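Local coordinates for protein acetone carboxylase alpha subunit (Xanthobacter autotrophicus Py2, PDB 5M45) that belongs to the hydantoinase B/oxoprolinase family and, as the alpha subunit of a multi-chain carboxylase, holds a manganese(II) ion, at residues 197-202 / 214-219. Numbering follows the deposited sequence.
Sequences DGYSIT and RDWLHE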
ATOM      1  N   ASP A 197      -4.213  -5.094  -2.970  1.00 12.21           N
ATOM      2  CA  ASP A 197      -3.959  -5.450  -4.372  1.00 12.29           C
ATOM      3  C   ASP A 197      -2.509  -5.082  -4.800  1.00 12.20           C
ATOM      4  O   ASP A 197      -2.146  -5.281  -5.957  1.00 12.21           O
ATOM      5  CB  ASP A 197      -4.984  -4.749  -5.287  1.00 12.30           C
ATOM      6  CG  ASP A 197      -5.015  -5.296  -6.722  1.00 12.46           C
ATOM      7  OD1 ASP A 197      -4.987  -6.562  -6.944  1.00 12.69           O
ATOM      8  OD2 ASP A 197      -5.130  -4.457  -7.655  1.00 12.46           O
ATOM      9  N   GLY A 198      -1.700  -4.563  -3.871  1.00 12.11           N
ATOM     10  CA  GLY A 198      -0.312  -4.211  -4.175  1.00 12.02           C
ATOM     11  C   GLY A 198       0.003  -2.717  -3.998  1.00 11.90           C
ATOM     12  O   GLY A 198      -0.888  -1.869  -3.964  1.00 11.95           O
ATOM     13  N   TYR A 199       1.282  -2.427  -3.879  1.00 11.92           N
ATOM     14  CA  TYR A 199       1.842  -1.050  -3.838  1.00 11.87           C
ATOM     15  C   TYR A 199       1.458  -0.314  -5.144  1.00 11.89           C
ATOM     16  O   TYR A 199       1.830  -0.754  -6.229  1.00 11.88           O
ATOM     17  CB  TYR A 199       3.366  -1.147  -3.718  1.00 11.86           C
ATOM     18  CG  TYR A 199       4.132   0.150  -3.406  1.00 11.86           C
ATOM     19  CD1 TYR A 199       3.894   0.866  -2.233  1.00 11.95           C
ATOM     20  CD2 TYR A 199       5.144   0.596  -4.244  1.00 11.90           C
ATOM     21  CE1 TYR A 199       4.635   2.035  -1.931  1.00 12.10           C
ATOM     22  CE2 TYR A 199       5.902   1.733  -3.952  1.00 11.99           C
ATOM     23  CZ  TYR A 199       5.642   2.458  -2.795  1.00 12.11           C
ATOM     24  OH  TYR A 199       6.420   3.594  -2.488  1.00 12.52           O
ATOM     25  N   SER A 200       0.682   0.769  -5.023  1.00 11.97           N
ATOM     26  CA  SER A 200       0.110   1.492  -6.170  1.00 11.81           C
ATOM     27  C   SER A 200       0.592   2.942  -6.123  1.00 11.86           C
ATOM     28  O   SER A 200       0.390   3.642  -5.115  1.00 11.73           O
ATOM     29  CB  SER A 200      -1.426   1.445  -6.179  1.00 12.02           C
ATOM     30  OG  SER A 200      -1.981   1.971  -7.410  1.00 12.29           O
ATOM     31  N   ILE A 201       1.212   3.377  -7.231  1.00 11.70           N
ATOM     32  CA  ILE A 201       1.963   4.631  -7.348  1.00 11.62           C
ATOM     33  C   ILE A 201       1.255   5.497  -8.429  1.00 11.70           C
ATOM     34  O   ILE A 201       1.156   5.067  -9.575  1.00 11.59           O
ATOM     35  CB  ILE A 201       3.399   4.310  -7.823  1.00 11.53           C
ATOM     36  CG1 ILE A 201       4.087   3.258  -6.898  1.00 11.60           C
ATOM     37  CG2 ILE A 201       4.246   5.563  -7.891  1.00 11.74           C
ATOM     38  CD1 ILE A 201       4.953   2.234  -7.660  1.00 11.47           C
ATOM     39  N   THR A 202       0.792   6.706  -8.081  1.00 11.78           N
ATOM     40  CA  THR A 202       0.082   7.568  -9.046  1.00 11.92           C
ATOM     41  C   THR A 202       0.958   8.716  -9.566  1.00 12.16           C
ATOM     42  O   THR A 202       1.036   9.758  -8.928  1.00 12.49           O
ATOM     43  CB  THR A 202      -1.237   8.116  -8.449  1.00 11.87           C
ATOM     44  OG1 THR A 202      -2.076   7.040  -8.032  1.00 11.66           O
ATOM     45  CG2 THR A 202      -2.008   8.979  -9.478  1.00 11.94           C
ATOM     46  N   ARG A 214      15.884   9.323  -1.748  1.00 13.44           N
ATOM     47  CA  ARG A 214      16.082   8.269  -0.755  1.00 13.61           C
ATOM     48  C   ARG A 214      14.767   7.835  -0.045  1.00 13.48           C
ATOM     49  O   ARG A 214      14.612   6.645   0.261  1.00 13.36           O
ATOM     50  CB  ARG A 214      17.108   8.696   0.294  1.00 13.91           C
ATOM     51  CG  ARG A 214      17.682   7.536   1.084  1.00 14.19           C
ATOM     52  CD  ARG A 214      18.489   7.945   2.291  1.00 14.50           C
ATOM     53  NE  ARG A 214      19.514   8.960   2.056  1.00 14.78           N
ATOM     54  CZ  ARG A 214      20.764   8.752   1.660  1.00 15.14           C
ATOM     55  NH1 ARG A 214      21.598   9.796   1.548  1.00 15.38           N
ATOM     56  NH2 ARG A 214      21.210   7.543   1.342  1.00 15.09           N
ATOM     57  N   ASP A 215      13.848   8.776   0.224  1.00 13.39           N
ATOM     58  CA  ASP A 215      12.564   8.423   0.857  1.00 13.26           C
ATOM     59  C   ASP A 215      11.770   7.450  -0.017  1.00 12.90           C
ATOM     60  O   ASP A 215      11.208   6.469   0.512  1.00 12.59           O
ATOM     61  CB  ASP A 215      11.700   9.648   1.277  1.00 13.54           C
ATOM     62  CG  ASP A 215      11.497  10.682   0.157  1.00 13.77           C
ATOM     63  OD1 ASP A 215      12.368  10.819  -0.714  1.00 13.88           O
ATOM     64  OD2 ASP A 215      10.436  11.373   0.162  1.00 14.14           O
ATOM     65  N   TRP A 216      11.753   7.690  -1.340  1.00 12.54           N
ATOM     66  CA  TRP A 216      11.177   6.751  -2.310  1.00 12.38           C
ATOM     67  C   TRP A 216      11.862   5.377  -2.277  1.00 12.33           C
ATOM     68  O   TRP A 216      11.196   4.326  -2.246  1.00 12.22           O
ATOM     69  CB  TRP A 216      11.237   7.324  -3.737  1.00 12.37           C
ATOM     70  CG  TRP A 216      11.183   6.301  -4.851  1.00 12.24           C
ATOM     71  CD1 TRP A 216      12.235   5.873  -5.613  1.00 12.31           C
ATOM     72  CD2 TRP A 216      10.044   5.550  -5.276  1.00 12.27           C
ATOM     73  NE1 TRP A 216      11.814   4.914  -6.508  1.00 12.31           N
ATOM     74  CE2 TRP A 216      10.468   4.700  -6.331  1.00 12.24           C
ATOM     75  CE3 TRP A 216       8.694   5.525  -4.887  1.00 12.35           C
ATOM     76  CZ2 TRP A 216       9.583   3.831  -7.013  1.00 12.21           C
ATOM     77  CZ3 TRP A 216       7.811   4.625  -5.554  1.00 12.28           C
ATOM     78  CH2 TRP A 216       8.259   3.820  -6.611  1.00 12.17           C
ATOM     79  N   LEU A 217      13.193   5.386  -2.286  1.00 12.56           N
ATOM     80  CA  LEU A 217      13.978   4.140  -2.294  1.00 12.57           C
ATOM     81  C   LEU A 217      13.677   3.262  -1.070  1.00 12.44           C
ATOM     82  O   LEU A 217      13.333   2.076  -1.226  1.00 12.05           O
ATOM     83  CB  LEU A 217      15.494   4.429  -2.434  1.00 12.92           C
ATOM     84  CG  LEU A 217      15.983   5.039  -3.750  1.00 13.02           C
ATOM     85  CD1 LEU A 217      17.417   5.552  -3.650  1.00 13.31           C
ATOM     86  CD2 LEU A 217      15.854   4.057  -4.934  1.00 13.02           C
ATOM     87  N   HIS A 218      13.740   3.857   0.131  1.00 12.43           N
ATOM     88  CA  HIS A 218      13.503   3.113   1.371  1.00 12.48           C
ATOM     89  C   HIS A 218      12.055   2.561   1.462  1.00 12.39           C
ATOM     90  O   HIS A 218      11.832   1.412   1.847  1.00 12.08           O
ATOM     91  CB  HIS A 218      13.858   3.937   2.618  1.00 12.52           C
ATOM     92  CG  HIS A 218      15.339   4.087   2.882  1.00 12.72           C
ATOM     93  ND1 HIS A 218      15.870   4.061   4.155  1.00 12.91           N
ATOM     94  CD2 HIS A 218      16.400   4.201   2.044  1.00 12.67           C
ATOM     95  CE1 HIS A 218      17.184   4.179   4.095  1.00 13.00           C
ATOM     96  NE2 HIS A 218      17.531   4.244   2.827  1.00 13.00           N
ATOM     97  N   GLU A 219      11.084   3.382   1.065  1.00 12.56           N
ATOM     98  CA  GLU A 219       9.676   2.990   1.146  1.00 12.64           C
ATOM     99  C   GLU A 219       9.311   1.882   0.185  1.00 12.45           C
ATOM    100  O   GLU A 219       8.774   0.823   0.592  1.00 12.54           O
ATOM    101  CB  GLU A 219       8.782   4.214   0.921  1.00 12.82           C
ATOM    102  CG  GLU A 219       7.309   3.963   1.158  1.00 13.02           C
ATOM    103  CD  GLU A 219       6.462   5.197   0.784  1.00 13.34           C
ATOM    104  OE1 GLU A 219       5.909   5.126  -0.332  1.00 13.31           O
ATOM    105  OE2 GLU A 219       6.354   6.202   1.563  1.00 14.05           O
TER
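Y199 swings its ring out towards the helix at 214-222 with CG anti to the backbone N (chi1 -169°), and E219 meets it with the same choice of first torsion (chi1 -173°) and a chain that stays extended beyond CG. The two ends join in a hydrogen bond: Y199 OH donates to E219 OE1 over 2.7 Å. OE1 lies in the plane of the phenol at its edge and accepts on its anti lone pair, the one away from the other carboxylate oxygen, while the carboxylate plane stands 85° from the ring. The same OE1 also forms a salt bridge with R204, whose positive charge would probably keep the carboxylate ionised. W216 meets the phenol at a slant with the benzo end of its indole, CZ3 lying 3.5 Å from Y199 OH. The apolar contact of the pair is W216 CZ3 to Y199 CE2, at 3.8 Å. The methyl I201 CD1 reaches the indole edge in its plane, 3.8 Å from W216 CH2. At the other end of the indole, NE1 hydrogen-bonds to E234 OE2, and the ring also packs on W230 of helix 227-255. Across the subunit interface, T202 N hydrogen-bonds to E219 OE1 of the second subunit. The arrangement lies beside the antiparallel sheet, next to strand 211-212, the outermost within this chain, where the second subunit comes against the helix: a polar phenol-carboxylate link and an apolar tryptophan contact tie together the loop that leads into the hairpin of strands 204-208 and 211-212 and the helix that leaves it.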